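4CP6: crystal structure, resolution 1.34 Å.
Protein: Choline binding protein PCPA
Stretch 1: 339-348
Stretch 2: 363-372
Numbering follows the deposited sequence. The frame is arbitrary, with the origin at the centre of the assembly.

Stretch 1 (339-348) KLKSLTIGNN
Stretch 2 (363-372) SLKEIHIKNK

Strands 342-345 and 366-369 run parallel, their axes 10° apart and 4.7 Å at closest approach, with Leu343 opposite Ile367 (CA-CA 4.8 Å) and Thr344 opposite His368 (CA-CA 4.6 Å). Phi from -102° to -152° and psi from 112° to 147° keep both strands extended, Ser342 and Glu366 being the most stretched. The ladder is Leu343 N to Glu366 O (3.1 Å), His368 N to Leu343 O (2.8 Å), Ile345 N to His368 O (2.8 Å) and Lys370 N to Ile345 O (3.0 Å), with N-H...O angles of 158-167°; before it, Lys365 N donates to Lys341 O (2.9 Å).

Alternation places Leu343, Ile345, Ile367 and Ile369 on one buried, apolar face. Leu343 is t,p and the isoleucines are m,t, which brings Ile345 CD1 to 4.0 Å from Ile367 CG2 and 4.1 Å from Ile369 CG1, while Leu343 CD2 lies 4.2 Å from Ile367 CG2.

Ser342 (t), Thr344 (m), Glu366 and His368 occupy the other, more polar face. Glu366 (p,t, chi3 -5°) accepts a weak hydrogen bond at OE1 from His368 NE2 (2.9 Å), with His368 at chi1 -60°, chi2 -102°. Water 2 joins Glu366 OE2 (2.7 Å) to Ser342 OG (2.8 Å).

Beyond the strands, Asn371 (t, chi2 -103°) directs ND2 to Asn347 O (2.9 Å, 164°), an amide continuing the backbone pairing. Lys370 (m,t,p,t) packs its aliphatic CD 3.7 Å from Thr344 CG2. Together the two stretches bury 826 Å², both sides summed.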

# COMPACT_ATOMS: atom_id res chain seq x y z
N LYS A 339 -6.02 9.25 -23.16
CA LYS A 339 -6.99 8.80 -24.15
C LYS A 339 -8.39 9.26 -23.80
O LYS A 339 -9.35 8.90 -24.49
CB LYS A 339 -6.92 7.28 -24.34
CG LYS A 339 -5.65 6.86 -25.09
CD LYS A 339 -5.73 5.43 -25.55
CE LYS A 339 -4.68 5.08 -26.58
NZ LYS A 339 -4.83 3.66 -27.05
N LEU A 340 -8.52 10.11 -22.74
CA LEU A 340 -9.82 10.62 -22.35
C LEU A 340 -10.32 11.56 -23.44
O LEU A 340 -9.68 12.59 -23.70
CB LEU A 340 -9.71 11.39 -21.01
CG LEU A 340 -11.03 11.80 -20.38
CD1 LEU A 340 -11.73 10.61 -19.74
CD2 LEU A 340 -10.83 12.87 -19.30
N LYS A 341 -11.44 11.23 -24.10
CA LYS A 341 -12.00 12.04 -25.17
C LYS A 341 -13.05 13.01 -24.67
O LYS A 341 -13.23 14.10 -25.22
CB LYS A 341 -12.62 11.10 -26.23
CG LYS A 341 -11.60 10.24 -26.96
CD LYS A 341 -12.27 9.35 -28.03
CE LYS A 341 -12.84 8.07 -27.45
NZ LYS A 341 -13.03 7.02 -28.49
N SER A 342 -13.76 12.63 -23.60
CA SER A 342 -14.86 13.42 -23.13
C SER A 342 -15.01 13.32 -21.63
O SER A 342 -14.82 12.23 -21.07
CB SER A 342 -16.15 12.92 -23.78
OG SER A 342 -17.28 13.70 -23.44
N LEU A 343 -15.42 14.42 -21.00
CA LEU A 343 -15.75 14.47 -19.58
C LEU A 343 -17.13 15.11 -19.44
O LEU A 343 -17.38 16.17 -20.05
CB LEU A 343 -14.69 15.28 -18.80
CG LEU A 343 -15.08 15.62 -17.37
CD1 LEU A 343 -15.02 14.35 -16.49
CD2 LEU A 343 -14.15 16.69 -16.78
N THR A 344 -18.03 14.50 -18.65
CA THR A 344 -19.32 15.10 -18.34
C THR A 344 -19.39 15.34 -16.85
O THR A 344 -19.00 14.46 -16.07
CB THR A 344 -20.49 14.23 -18.82
OG1 THR A 344 -20.42 14.15 -20.25
CG2 THR A 344 -21.85 14.79 -18.39
N ILE A 345 -19.85 16.53 -16.46
CA ILE A 345 -19.96 16.91 -15.06
C ILE A 345 -21.46 16.98 -14.78
O ILE A 345 -22.16 17.82 -15.35
CB ILE A 345 -19.24 18.25 -14.79
CG1 ILE A 345 -17.80 18.23 -15.37
CG2 ILE A 345 -19.23 18.57 -13.30
CD1 ILE A 345 -16.99 19.52 -15.16
N GLY A 346 -21.90 16.12 -13.86
CA GLY A 346 -23.31 15.94 -13.50
C GLY A 346 -24.07 17.15 -13.02
O GLY A 346 -23.51 18.19 -12.67
N ASN A 347 -25.42 17.01 -13.01
CA ASN A 347 -26.38 18.10 -12.79
C ASN A 347 -26.20 18.96 -11.56
O ASN A 347 -26.37 20.18 -11.66
CB ASN A 347 -27.84 17.58 -12.78
CG ASN A 347 -28.32 17.00 -14.11
OD1 ASN A 347 -27.69 17.14 -15.16
ND2 ASN A 347 -29.43 16.30 -14.10
N ASN A 348 -25.92 18.36 -10.40
CA ASN A 348 -25.90 19.16 -9.19
C ASN A 348 -24.49 19.51 -8.72
O ASN A 348 -24.33 19.91 -7.57
CB ASN A 348 -26.75 18.48 -8.09
CG ASN A 348 -28.11 18.10 -8.64
OD1 ASN A 348 -28.80 18.91 -9.28
ND2 ASN A 348 -28.44 16.81 -8.56
N SER A 363 -6.07 13.61 -25.84
CA SER A 363 -7.24 13.25 -26.63
C SER A 363 -8.50 14.00 -26.23
O SER A 363 -9.57 13.78 -26.82
CB SER A 363 -7.49 11.75 -26.52
OG SER A 363 -6.36 10.96 -26.84
N LEU A 364 -8.41 14.89 -25.18
CA LEU A 364 -9.60 15.52 -24.66
C LEU A 364 -10.20 16.47 -25.64
O LEU A 364 -9.58 17.50 -25.94
CB LEU A 364 -9.35 16.16 -23.27
CG LEU A 364 -10.58 16.68 -22.52
CD1 LEU A 364 -11.66 15.61 -22.34
CD2 LEU A 364 -10.17 17.28 -21.17
N LYS A 365 -11.39 16.15 -26.11
CA LYS A 365 -12.08 16.97 -27.09
C LYS A 365 -13.13 17.85 -26.47
O LYS A 365 -13.35 18.98 -26.92
CB LYS A 365 -12.75 15.98 -28.09
CG LYS A 365 -13.81 16.51 -29.01
CD LYS A 365 -14.22 15.39 -29.99
CE LYS A 365 -15.53 14.73 -29.61
NZ LYS A 365 -16.18 14.08 -30.79
N GLU A 366 -13.80 17.35 -25.42
CA GLU A 366 -14.96 18.08 -24.92
C GLU A 366 -15.23 17.86 -23.44
O GLU A 366 -14.98 16.77 -22.93
CB GLU A 366 -16.22 17.65 -25.72
CG GLU A 366 -16.46 16.15 -25.73
CD GLU A 366 -17.59 15.62 -26.60
OE1 GLU A 366 -18.33 16.44 -27.19
OE2 GLU A 366 -17.76 14.38 -26.65
N ILE A 367 -15.75 18.91 -22.79
CA ILE A 367 -16.21 18.89 -21.40
C ILE A 367 -17.64 19.41 -21.41
O ILE A 367 -17.90 20.53 -21.87
CB ILE A 367 -15.31 19.73 -20.46
CG1 ILE A 367 -13.86 19.19 -20.42
CG2 ILE A 367 -15.90 19.78 -19.05
CD1 ILE A 367 -12.87 20.13 -19.71
N HIS A 368 -18.57 18.59 -20.90
CA HIS A 368 -19.98 18.96 -20.81
C HIS A 368 -20.32 19.27 -19.37
O HIS A 368 -20.22 18.36 -18.51
CB HIS A 368 -20.87 17.84 -21.35
CG HIS A 368 -20.62 17.50 -22.79
ND1 HIS A 368 -21.46 17.96 -23.79
CD2 HIS A 368 -19.66 16.72 -23.34
CE1 HIS A 368 -20.95 17.49 -24.92
NE2 HIS A 368 -19.87 16.74 -24.71
N ILE A 369 -20.71 20.51 -19.06
CA ILE A 369 -21.08 20.94 -17.72
C ILE A 369 -22.59 20.98 -17.69
O ILE A 369 -23.20 21.81 -18.37
CB ILE A 369 -20.45 22.29 -17.37
CG1 ILE A 369 -18.90 22.22 -17.57
CG2 ILE A 369 -20.87 22.74 -15.96
CD1 ILE A 369 -18.10 23.43 -17.06
N LYS A 370 -23.22 20.09 -16.91
CA LYS A 370 -24.69 20.00 -16.92
C LYS A 370 -25.39 20.92 -15.94
O LYS A 370 -26.60 21.10 -16.08
CB LYS A 370 -25.10 18.54 -16.67
CG LYS A 370 -24.66 17.60 -17.77
CD LYS A 370 -25.14 16.18 -17.55
CE LYS A 370 -26.55 15.90 -18.00
NZ LYS A 370 -27.03 14.60 -17.46
N ASN A 371 -24.69 21.49 -14.98
CA ASN A 371 -25.28 22.34 -13.95
C ASN A 371 -25.90 23.62 -14.52
O ASN A 371 -25.45 24.12 -15.56
CB ASN A 371 -24.28 22.65 -12.86
CG ASN A 371 -24.85 23.47 -11.72
OD1 ASN A 371 -24.60 24.68 -11.62
ND2 ASN A 371 -25.69 22.85 -10.88
N LYS A 372 -26.94 24.15 -13.82
CA LYS A 372 -27.69 25.36 -14.24
C LYS A 372 -27.77 26.43 -13.14
O LYS A 372 -28.61 27.33 -13.23
CB LYS A 372 -29.12 24.96 -14.64
CG LYS A 372 -29.22 24.01 -15.80
CD LYS A 372 -30.66 23.56 -15.99
CE LYS A 372 -30.82 22.76 -17.26
NZ LYS A 372 -32.24 22.45 -17.53
O HOH W 1 -7.03 13.08 -23.14
O HOH W 2 -19.55 13.10 -25.02
O HOH W 3 -22.11 20.45 -13.79
O HOH W 4 -28.66 22.50 -12.24